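Local structure of TRAP-type transporter, periplasmic component (Cupriavidus necator, 4P8B) at residues 149-154 and 277-282; 37-42 and 218-223; 114-119 and 124-129. The protein binds (S)-2-acetolactate and probably delivers it, or a related small organic acid, to the membrane components of a TRAP-type transporter. All coordinates share one frame; numbering follows the deposited sequence.

Contact 1: 149-154 and 277-282; sequences WGENGF and ALARKG
Glu-151 and Arg-280 join edge strand 144-154 to segment 277-282 through a bidentate salt bridge. The arginine presents its guanidinium edge side-on, giving one nitrogen to each carboxylate oxygen. Arg-280 NE reaches Glu-151 OE2 at 2.9 Å in a nearly straight bond (174°). Arg-280 NH2 meets Glu-151 OE1 at 2.8 Å, on the syn lone pair, along a more bent path. The two planes are twisted 38° apart, so the pairing is not fully coplanar. Glu-151 arrives extended, with CG anti to the backbone N (chi1 -174°), and its side chain crosses that of Arg-280 at about a right angle. Arg-280 NH2 also forms a salt bridge with Asp-124 of helix 120-127.

Van der Waals packing centres on the Ala-279 methyl, whose CB lies 3.5 Å from Glu-151 O and 4.1 Å from Glu-151 CB.

Two waters bridge the segments. Water 1 links Glu-151 OE2, at 2.7 Å, to Ala-279 O, at 2.9 Å; water 2 lies 2.8 Å from the same Ala-279 O and joins it to Asn-152 O.

Asn-152 and Gly-153 form a classic beta bulge opposite Asp-242, and the Asn-152 side chain turns away from segment 277-282 into the ligand pocket. There ND2 is hydrogen-bonded to Asp-242 and only weakly to the acetolactate. With Glu-151 facing segment 277-282 and Asn-152 the ligand, the two-pronged ion pair ties the side of the strand turned from the ligand to segment 277-282, and the second acidic partner of Arg-280 probably offsets its charge further.

Contact 2: 37-42 and 218-223; sequences LVLGPA and QSVFAA. With X2X ((2S)-2-hydroxy-2-methyl-3-oxobutanoic acid), chain D.
Leu-39 and Val-220 meet through single methyl groups, Leu-39 CD1 lying 3.8 Å from Val-220 CG2, in the tightly packed part of the contact. The two side chains cross at about a right angle. Leu-39 turns CG beside its backbone N (chi1 -61°) and extends CD1 anti to CA, which carries that branch out from the loop to the helix. Both residues are buried, and both also touch Trp-199. The same leucine serves the ligand: Leu-39 CD2 is 3.9 Å from CAB, the methyl carbon on the quaternary centre of the acetolactate. Val-38 adds to this apolar wall, its CG1 standing 3.8 Å from the ligand ketone oxygen OAC. The ligand's hydrogen bonds are made instead with residues such as Arg-155, Arg-176 and Asn-216.

Towards the solvent the contact thins to a brush of backbone against a methyl. Ala-42 O approaches Ala-223 CB at 3.4 Å, with no hydrogen bond between the segments, and Ala-42 itself is exposed. Phe-43 also touches Ala-223 on this side.

Loop 37-42 follows strand 33-36 of the five-stranded sheet, whereas helix 218-223 follows strand 213-216 of the four-stranded sheet. Their meeting beside the bound acid is consistent with the closed, ligand-occupied cleft between the two lobes of a periplasmic binding protein.

Contact 3: 114-119 and 124-129; sequences PFLMPD and DALTQG
In Leu-116 the side chain swings opposite the backbone nitrogen (chi1 177°) and CD2 continues the extended line, so that this branch reaches from the loop for Leu-126 on the helix. In Met-117, a selenomethionine in the crystal, an extended chi2 carries SE to the same leucine branch, and the bend at chi3 (-70°) turns the terminal methyl CE away from it. The motif is a loop that leads into an N-capped helix and folds back on the last turn of that helix: Asp-119 is the N-cap of helix 120-127, and its OD1 accepts a hydrogen bond from the backbone N of Ala-122.

The packing between the segments is wholly apolar and converges on one methyl group. Leu-116 and Leu-126 touch tip to tip, with Leu-116 CD2 4.0 Å from Leu-126 CD1. Met-117 crosses Leu-126 at a slant and touches through SE. All three side chains are buried, and helix 329-340 closes over the cluster, with Ile-339 against Leu-116 and Met-117 and Ala-335 against Leu-126. The loop, helix 120-127 and the C-terminal helix 329-340 thus share one buried cluster. Asp-119 OD2 also forms a salt bridge with Arg-342, just beyond that last helix.

After Thr-127 the helix ends and the chain turns at Gly-129, which is itself the N-cap of helix 130-141. Gln-128 N still bonds to Asp-124 O at 2.9 Å, and Gly-129 N reaches Leu-126 O at 3.2 Å. In the buried cluster, Met-117 SE lies 3.9 Å from Leu-126 CD1.

How the contacts relate
Contact 1 lies between the other two. Its centre is 11 Å from that of contact 2, and they touch at the pocket, where Asn-152 OD1 is 3.4 Å from Val-220 CG2. On its other side, 13 Å between centres, Arg-280 NH2 of contact 1 bonds to Asp-124 OD1 of contact 3 at 2.9 Å, and Phe-154 packs on the backbone of Met-117 and Asp-119. Contacts 2 and 3 lie on opposite sides of the chain's centre and do not touch; their nearest atoms are about 13 Å apart. Contacts 1 and 2 thus both supply pocket residues, whereas the Met-117 side chain of contact 3 stays about 13 Å from the acetolactate.

Contact 1: 149-154 and 277-282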
loop_
_atom_site.group_PDB
_atom_site.type_symbol
_atom_site.label_atom_id
_atom_site.label_comp_id
_atom_site.label_asym_id
_atom_site.label_seq_id
_atom_site.Cartn_x
_atom_site.Cartn_y
_atom_site.Cartn_z
ATOM N N TRP A 149 -4.066 -5.668 -9.974
ATOM C CA TRP A 149 -4.122 -5.100 -8.639
ATOM C C TRP A 149 -3.944 -6.163 -7.571
ATOM O O TRP A 149 -4.471 -7.277 -7.672
ATOM C CB TRP A 149 -5.485 -4.431 -8.390
ATOM C CG TRP A 149 -5.800 -3.255 -9.267
ATOM C CD1 TRP A 149 -6.448 -3.276 -10.469
ATOM C CD2 TRP A 149 -5.462 -1.893 -9.018
ATOM N NE1 TRP A 149 -6.528 -2.010 -10.972
ATOM C CE2 TRP A 149 -5.945 -1.137 -10.106
ATOM C CE3 TRP A 149 -4.807 -1.232 -7.967
ATOM C CZ2 TRP A 149 -5.779 0.249 -10.182
ATOM C CZ3 TRP A 149 -4.667 0.137 -8.040
ATOM C CH2 TRP A 149 -5.143 0.865 -9.149
ATOM N N GLY A 150 -3.217 -5.776 -6.530
ATOM C CA GLY A 150 -3.165 -6.497 -5.264
ATOM C C GLY A 150 -3.557 -5.556 -4.148
ATOM O O GLY A 150 -4.205 -4.536 -4.355
ATOM N N GLU A 151 -3.135 -5.902 -2.938
ATOM C CA GLU A 151 -3.512 -5.134 -1.752
ATOM C C GLU A 151 -2.489 -5.211 -0.643
ATOM O O GLU A 151 -1.991 -6.281 -0.310
ATOM C CB GLU A 151 -4.845 -5.649 -1.228
ATOM C CG GLU A 151 -5.426 -4.837 -0.062
ATOM C CD GLU A 151 -6.914 -5.001 0.007
ATOM O OE1 GLU A 151 -7.543 -4.767 -1.032
ATOM O OE2 GLU A 151 -7.447 -5.421 1.056
ATOM N N ASN A 152 -2.177 -4.058 -0.055
ATOM C CA ASN A 152 -1.485 -4.020 1.234
ATOM C C ASN A 152 -2.587 -3.982 2.293
ATOM O O ASN A 152 -2.756 -4.956 3.025
ATOM C CB ASN A 152 -0.533 -2.833 1.280
ATOM C CG ASN A 152 0.705 -3.090 2.147
ATOM O OD1 ASN A 152 1.003 -4.225 2.538
ATOM N ND2 ASN A 152 1.430 -2.033 2.419
ATOM N N GLY A 153 -3.366 -2.909 2.329
ATOM C CA GLY A 153 -4.594 -2.884 3.092
ATOM C C GLY A 153 -4.838 -1.598 3.813
ATOM O O GLY A 153 -4.154 -0.613 3.627
ATOM N N PHE A 154 -5.876 -1.604 4.637
ATOM C CA PHE A 154 -6.216 -0.446 5.476
ATOM C C PHE A 154 -5.144 -0.220 6.522
ATOM O O PHE A 154 -4.753 -1.160 7.254
ATOM C CB PHE A 154 -7.603 -0.597 6.120
ATOM C CG PHE A 154 -8.716 -0.258 5.177
ATOM C CD1 PHE A 154 -9.059 1.055 4.954
ATOM C CD2 PHE A 154 -9.383 -1.249 4.494
ATOM C CE1 PHE A 154 -10.078 1.386 4.055
ATOM C CE2 PHE A 154 -10.388 -0.928 3.591
ATOM C CZ PHE A 154 -10.731 0.390 3.381
ATOM N N ALA A 277 -6.744 -12.075 -1.263
ATOM C CA ALA A 277 -7.271 -13.006 -0.271
ATOM C C ALA A 277 -6.333 -13.156 0.914
ATOM O O ALA A 277 -6.796 -13.173 2.064
ATOM C CB ALA A 277 -7.570 -14.357 -0.892
ATOM N N LEU A 278 -5.032 -13.259 0.663
ATOM C CA LEU A 278 -4.060 -13.330 1.749
ATOM C C LEU A 278 -4.082 -12.051 2.581
ATOM O O LEU A 278 -4.023 -12.098 3.820
ATOM C CB LEU A 278 -2.643 -13.568 1.225
ATOM C CG LEU A 278 -2.342 -14.907 0.556
ATOM C CD1 LEU A 278 -0.955 -14.893 -0.082
ATOM C CD2 LEU A 278 -2.438 -16.053 1.546
ATOM N N ALA A 279 -4.183 -10.899 1.936
ATOM C CA ALA A 279 -4.121 -9.616 2.609
ATOM C C ALA A 279 -5.374 -9.336 3.412
ATOM O O ALA A 279 -5.332 -8.503 4.309
ATOM C CB ALA A 279 -3.895 -8.482 1.584
ATOM N N ARG A 280 -6.456 -10.054 3.129
ATOM C CA ARG A 280 -7.718 -9.796 3.836
ATOM C C ARG A 280 -8.049 -10.869 4.862
ATOM O O ARG A 280 -9.127 -10.833 5.456
ATOM C CB ARG A 280 -8.868 -9.643 2.843
ATOM C CG ARG A 280 -8.742 -8.387 2.020
ATOM C CD ARG A 280 -9.949 -8.155 1.158
ATOM N NE ARG A 280 -9.750 -6.956 0.351
ATOM C CZ ARG A 280 -10.571 -6.524 -0.597
ATOM N NH1 ARG A 280 -11.703 -7.158 -0.861
ATOM N NH2 ARG A 280 -10.256 -5.428 -1.262
ATOM N N LYS A 281 -7.137 -11.815 5.066
ATOM C CA LYS A 281 -7.403 -12.927 5.975
ATOM C C LYS A 281 -7.758 -12.405 7.380
ATOM O O LYS A 281 -7.018 -11.626 7.969
ATOM C CB LYS A 281 -6.193 -13.861 6.034
ATOM C CG LYS A 281 -6.408 -15.081 6.911
ATOM C CD LYS A 281 -5.159 -15.956 6.979
ATOM C CE LYS A 281 -5.478 -17.300 7.598
ATOM N NZ LYS A 281 -6.363 -17.135 8.777
ATOM N N GLY A 282 -8.920 -12.810 7.890
ATOM C CA GLY A 282 -9.361 -12.401 9.216
ATOM C C GLY A 282 -9.709 -10.931 9.367
ATOM O O GLY A 282 -9.842 -10.459 10.504
HETATM O O HOH W 1 -6.180 -5.873 3.371
HETATM O O HOH W 2 -3.532 -6.555 5.283
#

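Contact 2: 37-42 and 218-223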
loop_
_atom_site.group_PDB
_atom_site.type_symbol
_atom_site.label_atom_id
_atom_site.label_comp_id
_atom_site.label_asym_id
_atom_site.label_seq_id
_atom_site.Cartn_x
_atom_site.Cartn_y
_atom_site.Cartn_z
ATOM N N LEU A 37 10.381 -5.716 -4.789
ATOM C CA LEU A 37 9.340 -5.780 -3.755
ATOM C C LEU A 37 9.871 -5.073 -2.525
ATOM O O LEU A 37 10.998 -5.364 -2.113
ATOM C CB LEU A 37 9.096 -7.231 -3.341
ATOM C CG LEU A 37 8.617 -8.171 -4.437
ATOM C CD1 LEU A 37 8.699 -9.617 -3.955
ATOM C CD2 LEU A 37 7.221 -7.827 -4.903
ATOM N N VAL A 38 9.065 -4.226 -1.882
ATOM C CA VAL A 38 9.479 -3.701 -0.584
ATOM C C VAL A 38 9.451 -4.819 0.447
ATOM O O VAL A 38 10.408 -4.988 1.191
ATOM C CB VAL A 38 8.569 -2.561 -0.107
ATOM C CG1 VAL A 38 8.950 -2.119 1.290
ATOM C CG2 VAL A 38 8.675 -1.386 -1.030
ATOM N N LEU A 39 8.374 -5.598 0.460
ATOM C CA LEU A 39 8.175 -6.680 1.437
ATOM C C LEU A 39 8.367 -8.046 0.803
ATOM O O LEU A 39 7.880 -8.299 -0.309
ATOM C CB LEU A 39 6.755 -6.586 1.999
ATOM C CG LEU A 39 6.416 -5.285 2.729
ATOM C CD1 LEU A 39 4.999 -5.363 3.318
ATOM C CD2 LEU A 39 7.441 -4.999 3.823
ATOM N N GLY A 40 9.072 -8.906 1.505
ATOM C CA GLY A 40 9.334 -10.248 1.051
ATOM C C GLY A 40 8.214 -11.206 1.386
ATOM O O GLY A 40 7.158 -10.812 1.876
ATOM N N PRO A 41 8.433 -12.492 1.122
ATOM C CA PRO A 41 7.409 -13.536 1.219
ATOM C C PRO A 41 6.853 -13.820 2.631
ATOM O O PRO A 41 5.934 -14.618 2.746
ATOM C CB PRO A 41 8.134 -14.780 0.698
ATOM C CG PRO A 41 9.263 -14.259 -0.127
ATOM C CD PRO A 41 9.674 -12.974 0.493
ATOM N N ALA A 42 7.397 -13.218 3.677
ATOM C CA ALA A 42 6.756 -13.311 4.985
ATOM C C ALA A 42 5.424 -12.557 4.974
ATOM O O ALA A 42 4.577 -12.765 5.856
ATOM C CB ALA A 42 7.654 -12.738 6.053
ATOM N N GLN A 218 -2.904 -4.550 8.828
ATOM C CA GLN A 218 -2.797 -5.561 9.846
ATOM C C GLN A 218 -1.818 -6.657 9.465
ATOM O O GLN A 218 -1.071 -7.136 10.294
ATOM C CB GLN A 218 -4.166 -6.172 10.145
ATOM C CG GLN A 218 -4.174 -7.109 11.353
ATOM C CD GLN A 218 -3.731 -8.505 11.029
ATOM O OE1 GLN A 218 -3.736 -8.915 9.872
ATOM N NE2 GLN A 218 -3.316 -9.258 12.054
ATOM N N SER A 219 -1.801 -7.054 8.204
ATOM C CA SER A 219 -0.950 -8.172 7.835
ATOM C C SER A 219 0.540 -7.836 7.937
ATOM O O SER A 219 1.357 -8.723 8.161
ATOM C CB SER A 219 -1.293 -8.678 6.439
ATOM O OG SER A 219 -1.055 -7.680 5.469
ATOM N N VAL A 220 0.873 -6.566 7.772
ATOM C CA VAL A 220 2.226 -6.053 7.908
ATOM C C VAL A 220 2.568 -5.939 9.390
ATOM O O VAL A 220 3.618 -6.420 9.815
ATOM C CB VAL A 220 2.363 -4.718 7.179
ATOM C CG1 VAL A 220 3.719 -4.101 7.421
ATOM C CG2 VAL A 220 2.110 -4.909 5.676
ATOM N N PHE A 221 1.661 -5.380 10.195
ATOM C CA PHE A 221 1.843 -5.325 11.655
ATOM C C PHE A 221 2.129 -6.713 12.184
ATOM O O PHE A 221 3.041 -6.920 12.989
ATOM C CB PHE A 221 0.550 -4.754 12.275
ATOM C CG PHE A 221 0.602 -4.559 13.764
ATOM C CD1 PHE A 221 0.376 -5.626 14.616
ATOM C CD2 PHE A 221 0.894 -3.319 14.300
ATOM C CE1 PHE A 221 0.400 -5.443 15.990
ATOM C CE2 PHE A 221 0.947 -3.150 15.687
ATOM C CZ PHE A 221 0.698 -4.197 16.506
ATOM N N ALA A 222 1.357 -7.689 11.729
ATOM C CA ALA A 222 1.490 -9.063 12.218
ATOM C C ALA A 222 2.781 -9.734 11.773
ATOM O O ALA A 222 3.512 -10.273 12.590
ATOM C CB ALA A 222 0.294 -9.895 11.790
ATOM N N ALA A 223 3.083 -9.693 10.474
ATOM C CA ALA A 223 4.222 -10.449 9.955
ATOM C C ALA A 223 5.535 -9.812 10.373
ATOM O O ALA A 223 6.537 -10.511 10.519
ATOM C CB ALA A 223 4.143 -10.584 8.439
HETATM O OAD X2X D . 6.707 1.374 4.083
HETATM C CAH X2X D . 5.600 0.837 4.410
HETATM O OAE X2X D . 4.992 1.173 5.469
HETATM C CAI X2X D . 4.981 -0.202 3.535
HETATM C CAB X2X D . 5.839 -1.447 3.597
HETATM O OAF X2X D . 3.632 -0.395 3.854
HETATM C CAG X2X D . 5.000 0.384 2.160
HETATM O OAC X2X D . 5.882 0.067 1.362
HETATM C CAA X2X D . 3.967 1.383 1.761
#

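Contact 3: 114-119 and 124-129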
loop_
_atom_site.group_PDB
_atom_site.type_symbol
_atom_site.label_atom_id
_atom_site.label_comp_id
_atom_site.label_asym_id
_atom_site.label_seq_id
_atom_site.Cartn_x
_atom_site.Cartn_y
_atom_site.Cartn_z
ATOM N N PRO A 114 -7.463 11.087 3.067
ATOM C CA PRO A 114 -7.935 10.590 4.369
ATOM C C PRO A 114 -9.456 10.432 4.403
ATOM O O PRO A 114 -10.192 11.348 4.073
ATOM C CB PRO A 114 -7.435 11.660 5.359
ATOM C CG PRO A 114 -7.187 12.895 4.512
ATOM C CD PRO A 114 -6.759 12.368 3.164
ATOM N N PHE A 115 -9.899 9.225 4.746
ATOM C CA PHE A 115 -11.301 8.868 4.939
ATOM C C PHE A 115 -12.126 8.888 3.667
ATOM O O PHE A 115 -13.327 9.117 3.685
ATOM C CB PHE A 115 -11.907 9.671 6.108
ATOM C CG PHE A 115 -11.138 9.467 7.384
ATOM C CD1 PHE A 115 -11.291 8.283 8.105
ATOM C CD2 PHE A 115 -10.193 10.370 7.799
ATOM C CE1 PHE A 115 -10.557 8.048 9.227
ATOM C CE2 PHE A 115 -9.457 10.131 8.931
ATOM C CZ PHE A 115 -9.627 8.966 9.622
ATOM N N LEU A 116 -11.475 8.587 2.547
ATOM C CA LEU A 116 -12.176 8.358 1.281
ATOM C C LEU A 116 -12.983 7.060 1.259
ATOM O O LEU A 116 -14.091 7.037 0.763
ATOM C CB LEU A 116 -11.179 8.318 0.122
ATOM C CG LEU A 116 -11.760 8.017 -1.261
ATOM C CD1 LEU A 116 -12.640 9.133 -1.779
ATOM C CD2 LEU A 116 -10.632 7.750 -2.251
HETATM N N MSE A 117 -12.412 5.975 1.776
HETATM C CA MSE A 117 -12.964 4.638 1.576
HETATM C C MSE A 117 -13.439 4.008 2.885
HETATM O O MSE A 117 -12.622 3.682 3.744
HETATM C CB MSE A 117 -11.890 3.733 0.979
HETATM C CG MSE A 117 -11.398 4.178 -0.381
HETATM SE SE MSE A 117 -9.987 3.096 -1.107
HETATM C CE MSE A 117 -8.556 3.612 0.100
ATOM N N PRO A 118 -14.745 3.786 3.032
ATOM C CA PRO A 118 -15.228 3.244 4.318
ATOM C C PRO A 118 -14.931 1.768 4.563
ATOM O O PRO A 118 -14.915 1.340 5.719
ATOM C CB PRO A 118 -16.746 3.424 4.242
ATOM C CG PRO A 118 -16.963 4.506 3.266
ATOM C CD PRO A 118 -15.833 4.400 2.252
ATOM N N ASP A 119 -14.706 0.991 3.516
ATOM C CA ASP A 119 -14.632 -0.453 3.668
ATOM C C ASP A 119 -14.005 -1.094 2.419
ATOM O O ASP A 119 -13.612 -0.399 1.474
ATOM C CB ASP A 119 -16.031 -1.029 3.964
ATOM C CG ASP A 119 -17.085 -0.593 2.956
ATOM O OD1 ASP A 119 -16.769 -0.409 1.761
ATOM O OD2 ASP A 119 -18.266 -0.481 3.340
ATOM N N ASP A 124 -12.578 -1.871 -3.607
ATOM C CA ASP A 124 -12.812 -2.676 -4.799
ATOM C C ASP A 124 -13.567 -1.876 -5.852
ATOM O O ASP A 124 -13.353 -2.068 -7.045
ATOM C CB ASP A 124 -13.572 -3.964 -4.449
ATOM C CG ASP A 124 -12.705 -4.972 -3.703
ATOM O OD1 ASP A 124 -11.463 -4.898 -3.812
ATOM O OD2 ASP A 124 -13.285 -5.862 -3.050
ATOM N N ALA A 125 -14.469 -0.990 -5.429
ATOM C CA ALA A 125 -15.208 -0.161 -6.382
ATOM C C ALA A 125 -14.269 0.740 -7.166
ATOM O O ALA A 125 -14.565 1.088 -8.302
ATOM C CB ALA A 125 -16.272 0.653 -5.681
ATOM N N LEU A 126 -13.156 1.111 -6.568
ATOM C CA LEU A 126 -12.159 1.921 -7.257
ATOM C C LEU A 126 -11.297 1.064 -8.168
ATOM O O LEU A 126 -11.214 1.317 -9.373
ATOM C CB LEU A 126 -11.308 2.711 -6.269
ATOM C CG LEU A 126 -12.085 3.605 -5.305
ATOM C CD1 LEU A 126 -11.116 4.479 -4.548
ATOM C CD2 LEU A 126 -13.102 4.431 -6.039
ATOM N N THR A 127 -10.664 0.041 -7.613
ATOM C CA THR A 127 -9.695 -0.707 -8.402
ATOM C C THR A 127 -10.366 -1.459 -9.548
ATOM O O THR A 127 -9.767 -1.629 -10.620
ATOM C CB THR A 127 -8.944 -1.718 -7.547
ATOM O OG1 THR A 127 -9.901 -2.620 -6.981
ATOM C CG2 THR A 127 -8.128 -1.031 -6.436
ATOM N N GLN A 128 -11.617 -1.888 -9.357
ATOM C CA GLN A 128 -12.299 -2.703 -10.355
ATOM C C GLN A 128 -13.168 -1.856 -11.275
ATOM O O GLN A 128 -13.802 -2.394 -12.167
ATOM C CB GLN A 128 -13.145 -3.789 -9.677
ATOM C CG GLN A 128 -12.303 -4.692 -8.799
ATOM C CD GLN A 128 -13.102 -5.586 -7.878
ATOM O OE1 GLN A 128 -14.326 -5.498 -7.805
ATOM N NE2 GLN A 128 -12.396 -6.439 -7.135
ATOM N N GLY A 129 -13.181 -0.536 -11.078
ATOM C CA GLY A 129 -14.051 0.354 -11.826
ATOM C C GLY A 129 -13.324 1.391 -12.671
ATOM O O GLY A 129 -12.149 1.224 -13.008
#